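PDB 2GM3: universal stress protein A-like protein from Arabidopsis thaliana, which binds adenosine monophosphate and belongs to the universal stress protein family, although its wider cellular role is not established. Local coordinates for residues A[50-55]-A[105-110]; A[12-17]-A[86-91]; A[8-13]-A[46-51]. All coordinates share one frame; numbering follows the deposited sequence.

Contact 1 of 3, residues A[50-55]-A[105-110]. With AMP (adenosine monophosphate), chain G.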
loop_
_atom_site.group_PDB
_atom_site.type_symbol
_atom_site.label_atom_id
_atom_site.label_comp_id
_atom_site.label_asym_id
_atom_site.label_seq_id
_atom_site.Cartn_x
_atom_site.Cartn_y
_atom_site.Cartn_z
ATOM N N LEU A 50 -10.146 9.202 7.331
ATOM C CA LEU A 50 -9.694 8.557 8.542
ATOM C C LEU A 50 -10.794 7.710 9.115
ATOM O O LEU A 50 -11.845 8.221 9.471
ATOM C CB LEU A 50 -9.282 9.596 9.558
ATOM C CG LEU A 50 -8.090 10.484 9.229
ATOM C CD1 LEU A 50 -8.210 11.746 9.985
ATOM C CD2 LEU A 50 -6.738 9.712 9.602
ATOM N N LEU A 51 -10.568 6.401 9.172
ATOM C CA LEU A 51 -11.554 5.519 9.731
ATOM C C LEU A 51 -11.036 4.823 10.999
ATOM O O LEU A 51 -9.956 4.206 10.992
ATOM C CB LEU A 51 -11.992 4.512 8.696
ATOM C CG LEU A 51 -12.748 3.300 9.232
ATOM C CD1 LEU A 51 -14.181 3.610 9.631
ATOM C CD2 LEU A 51 -12.722 2.214 8.162
ATOM N N HIS A 52 -11.835 4.916 12.066
ATOM C CA HIS A 52 -11.601 4.137 13.273
ATOM C C HIS A 52 -12.691 3.130 13.434
ATOM O O HIS A 52 -13.877 3.464 13.385
ATOM C CB HIS A 52 -11.574 5.020 14.517
ATOM C CG HIS A 52 -11.449 4.241 15.781
ATOM N ND1 HIS A 52 -10.307 3.546 16.114
ATOM C CD2 HIS A 52 -12.328 4.031 16.792
ATOM C CE1 HIS A 52 -10.478 2.952 17.283
ATOM N NE2 HIS A 52 -11.687 3.248 17.726
ATOM N N VAL A 53 -12.321 1.877 13.637
ATOM C CA VAL A 53 -13.339 0.891 13.946
ATOM C C VAL A 53 -13.394 0.654 15.447
ATOM O O VAL A 53 -12.406 0.321 16.066
ATOM C CB VAL A 53 -13.169 -0.393 13.136
ATOM C CG1 VAL A 53 -14.362 -1.338 13.327
ATOM C CG2 VAL A 53 -13.081 -0.033 11.689
ATOM N N GLN A 54 -14.561 0.852 16.015
ATOM C CA GLN A 54 -14.768 0.704 17.459
ATOM C C GLN A 54 -15.394 -0.664 17.795
ATOM O O GLN A 54 -16.313 -1.134 17.114
ATOM C CB GLN A 54 -15.665 1.855 17.913
ATOM C CG GLN A 54 -15.823 2.059 19.370
ATOM C CD GLN A 54 -17.202 2.630 19.709
ATOM O OE1 GLN A 54 -17.708 3.536 19.029
ATOM N NE2 GLN A 54 -17.814 2.096 20.761
ATOM N N VAL A 55 -14.870 -1.292 18.841
ATOM C CA VAL A 55 -15.316 -2.616 19.327
ATOM C C VAL A 55 -16.577 -2.561 20.160
ATOM O O VAL A 55 -17.291 -1.566 20.190
ATOM C CB VAL A 55 -14.331 -3.128 20.352
ATOM C CG1 VAL A 55 -15.042 -4.103 21.337
ATOM C CG2 VAL A 55 -13.084 -3.703 19.669
ATOM N N ALA A 105 -13.162 12.248 8.797
ATOM C CA ALA A 105 -12.886 11.225 9.795
ATOM C C ALA A 105 -14.180 10.764 10.408
ATOM O O ALA A 105 -15.047 11.572 10.714
ATOM C CB ALA A 105 -11.948 11.761 10.864
ATOM N N TRP A 106 -14.310 9.451 10.576
ATOM C CA TRP A 106 -15.502 8.913 11.214
ATOM C C TRP A 106 -15.233 7.565 11.850
ATOM O O TRP A 106 -14.153 6.953 11.667
ATOM C CB TRP A 106 -16.640 8.822 10.220
ATOM C CG TRP A 106 -16.434 7.772 9.240
ATOM C CD1 TRP A 106 -16.972 6.533 9.257
ATOM C CD2 TRP A 106 -15.602 7.837 8.081
ATOM N NE1 TRP A 106 -16.526 5.816 8.200
ATOM C CE2 TRP A 106 -15.693 6.593 7.444
ATOM C CE3 TRP A 106 -14.801 8.837 7.512
ATOM C CZ2 TRP A 106 -15.011 6.299 6.241
ATOM C CZ3 TRP A 106 -14.131 8.554 6.311
ATOM C CH2 TRP A 106 -14.231 7.286 5.700
ATOM N N ILE A 107 -16.243 7.110 12.587
ATOM C CA ILE A 107 -16.180 5.880 13.334
ATOM C C ILE A 107 -17.258 4.940 12.829
ATOM O O ILE A 107 -18.374 5.367 12.559
ATOM C CB ILE A 107 -16.384 6.181 14.828
ATOM C CG1 ILE A 107 -15.184 7.006 15.329
ATOM C CG2 ILE A 107 -16.564 4.866 15.616
ATOM C CD1 ILE A 107 -15.256 7.550 16.749
ATOM N N LYS A 108 -16.892 3.673 12.661
ATOM C CA LYS A 108 -17.837 2.602 12.422
ATOM C C LYS A 108 -17.675 1.573 13.526
ATOM O O LYS A 108 -16.637 1.528 14.188
ATOM C CB LYS A 108 -17.576 1.993 11.048
ATOM C CG LYS A 108 -17.985 2.894 9.886
ATOM C CD LYS A 108 -19.505 2.940 9.709
ATOM C CE LYS A 108 -19.899 3.912 8.620
ATOM N NZ LYS A 108 -21.390 4.136 8.601
ATOM N N THR A 109 -18.684 0.752 13.743
ATOM C CA THR A 109 -18.631 -0.250 14.795
ATOM C C THR A 109 -18.558 -1.665 14.204
ATOM O O THR A 109 -19.100 -1.928 13.126
ATOM C CB THR A 109 -19.868 -0.075 15.747
ATOM O OG1 THR A 109 -19.880 1.260 16.273
ATOM C CG2 THR A 109 -19.859 -1.068 16.924
ATOM N N GLY A 110 -17.889 -2.570 14.912
ATOM C CA GLY A 110 -17.909 -3.989 14.562
ATOM C C GLY A 110 -16.513 -4.553 14.566
ATOM O O GLY A 110 -15.620 -3.998 15.216
HETATM P P AMP G . -2.005 -5.432 12.357
HETATM O O1P AMP G . -3.097 -5.795 13.192
HETATM O O2P AMP G . -0.732 -5.183 13.076
HETATM O O3P AMP G . -1.785 -6.219 11.156
HETATM O "O5'" AMP G . -2.317 -4.002 11.729
HETATM C "C5'" AMP G . -2.423 -2.872 12.566
HETATM C "C4'" AMP G . -3.154 -1.834 11.757
HETATM O "O4'" AMP G . -4.548 -2.220 11.507
HETATM C "C3'" AMP G . -3.233 -0.504 12.452
HETATM O "O3'" AMP G . -1.986 0.205 12.197
HETATM C "C2'" AMP G . -4.394 0.141 11.711
HETATM O "O2'" AMP G . -3.903 0.713 10.498
HETATM C "C1'" AMP G . -5.320 -1.033 11.414
HETATM N N9 AMP G . -6.262 -1.184 12.541
HETATM C C8 AMP G . -6.169 -2.019 13.601
HETATM N N7 AMP G . -7.235 -1.839 14.400
HETATM C C5 AMP G . -8.025 -0.922 13.829
HETATM C C6 AMP G . -9.253 -0.333 14.147
HETATM N N6 AMP G . -9.932 -0.637 15.238
HETATM N N1 AMP G . -9.749 0.581 13.323
HETATM C C2 AMP G . -9.134 0.958 12.220
HETATM N N3 AMP G . -7.972 0.427 11.868
HETATM C C4 AMP G . -7.402 -0.510 12.649
#
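The carbonyl oxygen of K108 is gripped twice by strand 46-54: the backbone N of Q54 donates to K108 O over 2.8 Å in a nearly straight bond (172°), and the CA-H of V53 approaches the same oxygen. This is one rung of a parallel ladder in which W106 N, H52 N, K108 N, Q54 N and G110 N each donate to a carbonyl of the other strand. Side chains alternate between the faces. L50, H52 and Q54 share one face with A105, I107 and T109, and there CB of L50 meets CB of A105 at 3.7 Å. On the other face, L51 and W106 cross obliquely, L51 CD1 lying 3.5 Å from W106 NE1, while the indole NE1 is bonded to E119 of helix 112-123. The indole CG of W106 sits between its backbone N and carbonyl carbon (chi1 71°), and L50 O sits over one face of the ring, toward the rim, 3.6 Å from W106 CE3. G110 adopts a backbone conformation (phi 133°) that would press a CB against the preceding carbonyl, and its oxygen lies 3.5 Å from V53 CG1. V53 turns its own N-H and C=O away from strand 102-109, toward the nucleotide: V53 N donates to AMP N1 over 2.9 Å, and AMP N6 donates to V53 O over 2.8 Å. One N-H and one C=O thus match acceptor N1 and donor N6, consistent with selection of adenine by main chain, the V53 side chain adding packing.

Contact 2 of 3, residues A[12-17]-A[86-91]; sequences VNASTI and LHLLEF. With AMP (adenosine monophosphate), chain G.
L88 pushes its branched end into a hollow over the peptide joining N13 to A14. Its CD2 is the leading bump, lying 3.4 Å from both N13 C and A14 N, while CD1 comes alongside the carbonyl, 3.7 Å from N13 O. The leucine CG is anti to its backbone N (chi1 -158°), and chi2 (48°) then turns the fork so that CD2 meets the peptide. A14 borders the hollow with its methyl, CB at 4.1 Å from L88 CD2; alanine is small enough to let L88 CD2 approach the main chain. V12 borders it too: its CG2 rests between the side chains of L88 and L89, 4.2 Å from L89 CD1 and a little farther from L88 CG. P23 and H52 also touch L88, so the leucine is wedged among several parts of the fold. N13 turns its CB away from the helix and lays it against the adenine, N13 CB being 3.4 Å from AMP C5, while its OD1 is bonded to S24 OG. The helix contributes only hydrocarbon, pressed on the main chain of N13 and A14 and on the side chains of V12 and A14. The fit therefore rests on shape, and the leucine backs a peptide whose asparagine contacts the nucleotide.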
loop_
_atom_site.group_PDB
_atom_site.type_symbol
_atom_site.label_atom_id
_atom_site.label_comp_id
_atom_site.label_asym_id
_atom_site.label_seq_id
_atom_site.Cartn_x
_atom_site.Cartn_y
_atom_site.Cartn_z
ATOM N N VAL A 12 -7.133 3.893 11.494
ATOM C CA VAL A 12 -6.440 4.326 12.712
ATOM C C VAL A 12 -7.051 3.683 13.943
ATOM O O VAL A 12 -8.280 3.500 14.044
ATOM C CB VAL A 12 -6.406 5.874 12.860
ATOM C CG1 VAL A 12 -5.732 6.546 11.629
ATOM C CG2 VAL A 12 -7.774 6.452 13.058
ATOM N N ASN A 13 -6.184 3.297 14.870
ATOM C CA ASN A 13 -6.632 2.707 16.116
ATOM C C ASN A 13 -5.806 3.216 17.302
ATOM O O ASN A 13 -4.786 3.908 17.120
ATOM C CB ASN A 13 -6.572 1.194 16.022
ATOM C CG ASN A 13 -5.166 0.687 15.846
ATOM O OD1 ASN A 13 -4.365 1.225 15.052
ATOM N ND2 ASN A 13 -4.846 -0.359 16.578
ATOM N N ALA A 14 -6.274 2.875 18.501
ATOM C CA ALA A 14 -5.687 3.349 19.736
ATOM C C ALA A 14 -4.528 2.455 20.155
ATOM O O ALA A 14 -4.530 1.288 19.855
ATOM C CB ALA A 14 -6.764 3.409 20.838
ATOM N N SER A 15 -3.551 3.003 20.859
ATOM C CA SER A 15 -2.466 2.200 21.383
ATOM C C SER A 15 -2.932 1.444 22.607
ATOM O O SER A 15 -3.785 1.937 23.347
ATOM C CB SER A 15 -1.285 3.069 21.763
ATOM O OG SER A 15 -0.497 2.384 22.707
ATOM N N THR A 16 -2.371 0.256 22.827
ATOM C CA THR A 16 -2.665 -0.496 24.056
ATOM C C THR A 16 -1.542 -0.383 25.097
ATOM O O THR A 16 -1.730 -0.798 26.236
ATOM C CB THR A 16 -3.024 -1.986 23.804
ATOM O OG1 THR A 16 -1.897 -2.658 23.245
ATOM C CG2 THR A 16 -4.206 -2.111 22.837
ATOM N N ILE A 17 -0.390 0.167 24.708
ATOM C CA ILE A 17 0.717 0.359 25.634
ATOM C C ILE A 17 0.884 1.826 25.973
ATOM O O ILE A 17 1.130 2.183 27.133
ATOM C CB ILE A 17 2.056 -0.169 25.087
ATOM C CG1 ILE A 17 2.123 -0.021 23.553
ATOM C CG2 ILE A 17 2.320 -1.625 25.599
ATOM C CD1 ILE A 17 3.405 0.608 23.062
ATOM N N LEU A 86 -13.209 9.065 19.322
ATOM C CA LEU A 86 -13.280 10.443 18.864
ATOM C C LEU A 86 -11.934 11.161 19.073
ATOM O O LEU A 86 -11.463 11.861 18.192
ATOM C CB LEU A 86 -14.457 11.200 19.554
ATOM C CG LEU A 86 -15.871 10.698 19.243
ATOM C CD1 LEU A 86 -16.946 11.363 20.087
ATOM C CD2 LEU A 86 -16.210 10.891 17.773
ATOM N N HIS A 87 -11.325 10.963 20.240
ATOM C CA HIS A 87 -10.033 11.584 20.584
ATOM C C HIS A 87 -8.972 11.176 19.561
ATOM O O HIS A 87 -8.098 11.932 19.176
ATOM C CB HIS A 87 -9.535 11.079 21.944
ATOM C CG HIS A 87 -10.060 11.835 23.123
ATOM N ND1 HIS A 87 -10.057 13.212 23.195
ATOM C CD2 HIS A 87 -10.562 11.401 24.305
ATOM C CE1 HIS A 87 -10.554 13.594 24.362
ATOM N NE2 HIS A 87 -10.854 12.513 25.060
ATOM N N LEU A 88 -9.079 9.936 19.138
ATOM C CA LEU A 88 -8.223 9.389 18.146
ATOM C C LEU A 88 -8.364 10.132 16.805
ATOM O O LEU A 88 -7.362 10.562 16.208
ATOM C CB LEU A 88 -8.599 7.927 17.980
ATOM C CG LEU A 88 -7.625 6.929 17.409
ATOM C CD1 LEU A 88 -6.273 7.095 18.098
ATOM C CD2 LEU A 88 -8.208 5.582 17.716
ATOM N N LEU A 89 -9.599 10.252 16.331
ATOM C CA LEU A 89 -9.932 11.001 15.127
ATOM C C LEU A 89 -9.454 12.437 15.181
ATOM O O LEU A 89 -8.914 12.950 14.218
ATOM C CB LEU A 89 -11.441 11.032 14.970
ATOM C CG LEU A 89 -11.985 10.019 13.974
ATOM C CD1 LEU A 89 -11.224 8.719 13.913
ATOM C CD2 LEU A 89 -13.460 9.854 14.286
ATOM N N GLU A 90 -9.679 13.086 16.319
ATOM C CA GLU A 90 -9.273 14.453 16.516
ATOM C C GLU A 90 -7.747 14.644 16.417
ATOM O O GLU A 90 -7.277 15.666 15.887
ATOM C CB GLU A 90 -9.801 14.962 17.857
ATOM C CG GLU A 90 -9.582 16.430 18.063
ATOM C CD GLU A 90 -10.173 16.955 19.352
ATOM O OE1 GLU A 90 -10.585 16.168 20.231
ATOM O OE2 GLU A 90 -10.224 18.189 19.496
ATOM N N PHE A 91 -6.984 13.674 16.919
ATOM C CA PHE A 91 -5.528 13.717 16.759
ATOM C C PHE A 91 -5.115 13.786 15.286
ATOM O O PHE A 91 -4.336 14.644 14.924
ATOM C CB PHE A 91 -4.797 12.573 17.488
ATOM C CG PHE A 91 -3.328 12.489 17.140
ATOM C CD1 PHE A 91 -2.385 13.239 17.848
ATOM C CD2 PHE A 91 -2.885 11.659 16.083
ATOM C CE1 PHE A 91 -1.008 13.175 17.511
ATOM C CE2 PHE A 91 -1.516 11.593 15.737
ATOM C CZ PHE A 91 -0.584 12.341 16.456
HETATM P P AMP G . -2.005 -5.432 12.357
HETATM O O1P AMP G . -3.097 -5.795 13.192
HETATM O O2P AMP G . -0.732 -5.183 13.076
HETATM O O3P AMP G . -1.785 -6.219 11.156
HETATM O "O5'" AMP G . -2.317 -4.002 11.729
HETATM C "C5'" AMP G . -2.423 -2.872 12.566
HETATM C "C4'" AMP G . -3.154 -1.834 11.757
HETATM O "O4'" AMP G . -4.548 -2.220 11.507
HETATM C "C3'" AMP G . -3.233 -0.504 12.452
HETATM O "O3'" AMP G . -1.986 0.205 12.197
HETATM C "C2'" AMP G . -4.394 0.141 11.711
HETATM O "O2'" AMP G . -3.903 0.713 10.498
HETATM C "C1'" AMP G . -5.320 -1.033 11.414
HETATM N N9 AMP G . -6.262 -1.184 12.541
HETATM C C8 AMP G . -6.169 -2.019 13.601
HETATM N N7 AMP G . -7.235 -1.839 14.400
HETATM C C5 AMP G . -8.025 -0.922 13.829
HETATM C C6 AMP G . -9.253 -0.333 14.147
HETATM N N6 AMP G . -9.932 -0.637 15.238
HETATM N N1 AMP G . -9.749 0.581 13.323
HETATM C C2 AMP G . -9.134 0.958 12.220
HETATM N N3 AMP G . -7.972 0.427 11.868
HETATM C C4 AMP G . -7.402 -0.510 12.649
#

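Contact 3 of 3, residues A[8-13]-A[46-51]; sequences VMVAVN and FKILLL. With AMP (adenosine monophosphate), chain G.
Two neighbouring parallel strands meet here in the buried middle of the sheet, strand 6-11 lying beside strand 46-54 with strand 127-132 along its other edge. Five backbone bonds alternate between them, from V8 N to K47 O, through L49 N to V8 O at 2.7 Å, up to V12 N with L51 O. V8, V10, I48 and L50 share one face, where V10 CG2 meets I48 CG2 at 3.8 Å; branching at CB in V8, V10 and I48 favours the extended backbone. V12, which touches C27 of helix 25-39, brings CG1 to L50 CD2 at 3.9 Å. At the far end V8 CG2 comes to the edge of the F46 ring, near its plane, and F46 also packs on I38 of the second subunit. On the opposite face, M9 (selenomethionine) bends at chi3 (117°), bringing CE to 3.4 Å from L51 CD2. A11 sits at the end nearest the nucleotide, where a bare methyl fits: A11 CB is 3.2 Å from AMP N3. AMP O2' donates to A11 O over 2.6 Å, so a main-chain carbonyl takes the ribose 2'-hydroxyl. Two parallel strands joined through helix 25-39, with the nucleotide at their C-terminal ends, form the beta-alpha-beta unit of the Rossmann-like HUP nucleotide-binding fold.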
loop_
_atom_site.group_PDB
_atom_site.type_symbol
_atom_site.label_atom_id
_atom_site.label_comp_id
_atom_site.label_asym_id
_atom_site.label_seq_id
_atom_site.Cartn_x
_atom_site.Cartn_y
_atom_site.Cartn_z
ATOM N N VAL A 8 -7.271 8.838 0.094
ATOM C CA VAL A 8 -6.473 7.928 0.854
ATOM C C VAL A 8 -7.218 7.580 2.145
ATOM O O VAL A 8 -7.331 8.425 3.044
ATOM C CB VAL A 8 -5.150 8.601 1.207
ATOM C CG1 VAL A 8 -4.194 7.602 1.880
ATOM C CG2 VAL A 8 -4.529 9.209 -0.032
HETATM N N MSE A 9 -7.697 6.334 2.244
HETATM C CA MSE A 9 -8.316 5.865 3.493
HETATM C C MSE A 9 -7.242 5.379 4.450
HETATM O O MSE A 9 -6.397 4.581 4.054
HETATM C CB MSE A 9 -9.301 4.740 3.232
HETATM C CG MSE A 9 -10.110 4.420 4.502
HETATM SE SE MSE A 9 -11.638 3.316 4.154
HETATM C CE MSE A 9 -11.108 1.923 5.151
ATOM N N VAL A 10 -7.263 5.872 5.681
ATOM C CA VAL A 10 -6.222 5.541 6.669
ATOM C C VAL A 10 -6.919 4.956 7.872
ATOM O O VAL A 10 -7.729 5.620 8.481
ATOM C CB VAL A 10 -5.418 6.767 7.093
ATOM C CG1 VAL A 10 -4.378 6.379 8.111
ATOM C CG2 VAL A 10 -4.733 7.431 5.890
ATOM N N ALA A 11 -6.624 3.702 8.184
ATOM C CA ALA A 11 -7.282 2.987 9.235
ATOM C C ALA A 11 -6.491 3.264 10.511
ATOM O O ALA A 11 -5.309 2.910 10.604
ATOM C CB ALA A 11 -7.288 1.505 8.900
ATOM N N VAL A 12 -7.133 3.893 11.494
ATOM C CA VAL A 12 -6.440 4.326 12.712
ATOM C C VAL A 12 -7.051 3.683 13.943
ATOM O O VAL A 12 -8.280 3.500 14.044
ATOM C CB VAL A 12 -6.406 5.874 12.860
ATOM C CG1 VAL A 12 -5.732 6.546 11.629
ATOM C CG2 VAL A 12 -7.774 6.452 13.058
ATOM N N ASN A 13 -6.184 3.297 14.870
ATOM C CA ASN A 13 -6.632 2.707 16.116
ATOM C C ASN A 13 -5.806 3.216 17.302
ATOM O O ASN A 13 -4.786 3.908 17.120
ATOM C CB ASN A 13 -6.572 1.194 16.022
ATOM C CG ASN A 13 -5.166 0.687 15.846
ATOM O OD1 ASN A 13 -4.365 1.225 15.052
ATOM N ND2 ASN A 13 -4.846 -0.359 16.578
ATOM N N PHE A 46 -4.352 15.222 -2.593
ATOM C CA PHE A 46 -4.799 14.109 -1.763
ATOM C C PHE A 46 -5.869 14.527 -0.759
ATOM O O PHE A 46 -5.858 15.652 -0.264
ATOM C CB PHE A 46 -3.597 13.487 -1.026
ATOM C CG PHE A 46 -2.588 12.881 -1.953
ATOM C CD1 PHE A 46 -1.587 13.666 -2.521
ATOM C CD2 PHE A 46 -2.671 11.547 -2.297
ATOM C CE1 PHE A 46 -0.681 13.117 -3.400
ATOM C CE2 PHE A 46 -1.783 10.990 -3.171
ATOM C CZ PHE A 46 -0.769 11.764 -3.728
ATOM N N LYS A 47 -6.765 13.598 -0.452
ATOM C CA LYS A 47 -7.745 13.763 0.606
ATOM C C LYS A 47 -7.670 12.544 1.538
ATOM O O LYS A 47 -7.705 11.410 1.091
ATOM C CB LYS A 47 -9.144 13.903 -0.014
ATOM C CG LYS A 47 -10.249 14.043 1.007
ATOM C CD LYS A 47 -11.571 14.434 0.401
ATOM C CE LYS A 47 -12.621 14.535 1.499
ATOM N NZ LYS A 47 -13.707 15.523 1.150
ATOM N N ILE A 48 -7.552 12.780 2.829
ATOM C CA ILE A 48 -7.375 11.699 3.763
ATOM C C ILE A 48 -8.725 11.327 4.380
ATOM O O ILE A 48 -9.468 12.198 4.864
ATOM C CB ILE A 48 -6.399 12.095 4.832
ATOM C CG1 ILE A 48 -5.102 12.600 4.179
ATOM C CG2 ILE A 48 -6.164 10.951 5.799
ATOM C CD1 ILE A 48 -4.347 11.630 3.221
ATOM N N LEU A 49 -9.058 10.042 4.323
ATOM C CA LEU A 49 -10.295 9.550 4.915
ATOM C C LEU A 49 -9.894 8.695 6.132
ATOM O O LEU A 49 -9.322 7.646 5.978
ATOM C CB LEU A 49 -11.120 8.756 3.887
ATOM C CG LEU A 49 -11.408 9.492 2.595
ATOM C CD1 LEU A 49 -11.941 8.548 1.576
ATOM C CD2 LEU A 49 -12.411 10.614 2.809
ATOM N N LEU A 50 -10.146 9.202 7.331
ATOM C CA LEU A 50 -9.694 8.557 8.542
ATOM C C LEU A 50 -10.794 7.710 9.115
ATOM O O LEU A 50 -11.845 8.221 9.471
ATOM C CB LEU A 50 -9.282 9.596 9.558
ATOM C CG LEU A 50 -8.090 10.484 9.229
ATOM C CD1 LEU A 50 -8.210 11.746 9.985
ATOM C CD2 LEU A 50 -6.738 9.712 9.602
ATOM N N LEU A 51 -10.568 6.401 9.172
ATOM C CA LEU A 51 -11.554 5.519 9.731
ATOM C C LEU A 51 -11.036 4.823 10.999
ATOM O O LEU A 51 -9.956 4.206 10.992
ATOM C CB LEU A 51 -11.992 4.512 8.696
ATOM C CG LEU A 51 -12.748 3.300 9.232
ATOM C CD1 LEU A 51 -14.181 3.610 9.631
ATOM C CD2 LEU A 51 -12.722 2.214 8.162
HETATM P P AMP G . -2.005 -5.432 12.357
HETATM O O1P AMP G . -3.097 -5.795 13.192
HETATM O O2P AMP G . -0.732 -5.183 13.076
HETATM O O3P AMP G . -1.785 -6.219 11.156
HETATM O "O5'" AMP G . -2.317 -4.002 11.729
HETATM C "C5'" AMP G . -2.423 -2.872 12.566
HETATM C "C4'" AMP G . -3.154 -1.834 11.757
HETATM O "O4'" AMP G . -4.548 -2.220 11.507
HETATM C "C3'" AMP G . -3.233 -0.504 12.452
HETATM O "O3'" AMP G . -1.986 0.205 12.197
HETATM C "C2'" AMP G . -4.394 0.141 11.711
HETATM O "O2'" AMP G . -3.903 0.713 10.498
HETATM C "C1'" AMP G . -5.320 -1.033 11.414
HETATM N N9 AMP G . -6.262 -1.184 12.541
HETATM C C8 AMP G . -6.169 -2.019 13.601
HETATM N N7 AMP G . -7.235 -1.839 14.400
HETATM C C5 AMP G . -8.025 -0.922 13.829
HETATM C C6 AMP G . -9.253 -0.333 14.147
HETATM N N6 AMP G . -9.932 -0.637 15.238
HETATM N N1 AMP G . -9.749 0.581 13.323
HETATM C C2 AMP G . -9.134 0.958 12.220
HETATM N N3 AMP G . -7.972 0.427 11.868
HETATM C C4 AMP G . -7.402 -0.510 12.649
#

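Overall arrangement
From the N terminus, strand 6-11 runs through helix 25-39 to strand 46-54, and contact 3 closes that first loop. Contact 2 starts from the same stretch but spans much farther, fastening the loop after strand 6-11 to helix 81-99, so that the span of contact 3 largely falls within it. Contact 1 begins on strand 46-54 where contact 3 ends, sharing L50 and L51, and closes on strand 102-109; its span crosses that of contact 2. H52 ND1, bonded to V12 O, links contact 1 to contacts 2 and 3. Together the three tie three adjacent strands to one another and pack helix 81-99 behind the loop whose V12 and N13 meet AMP.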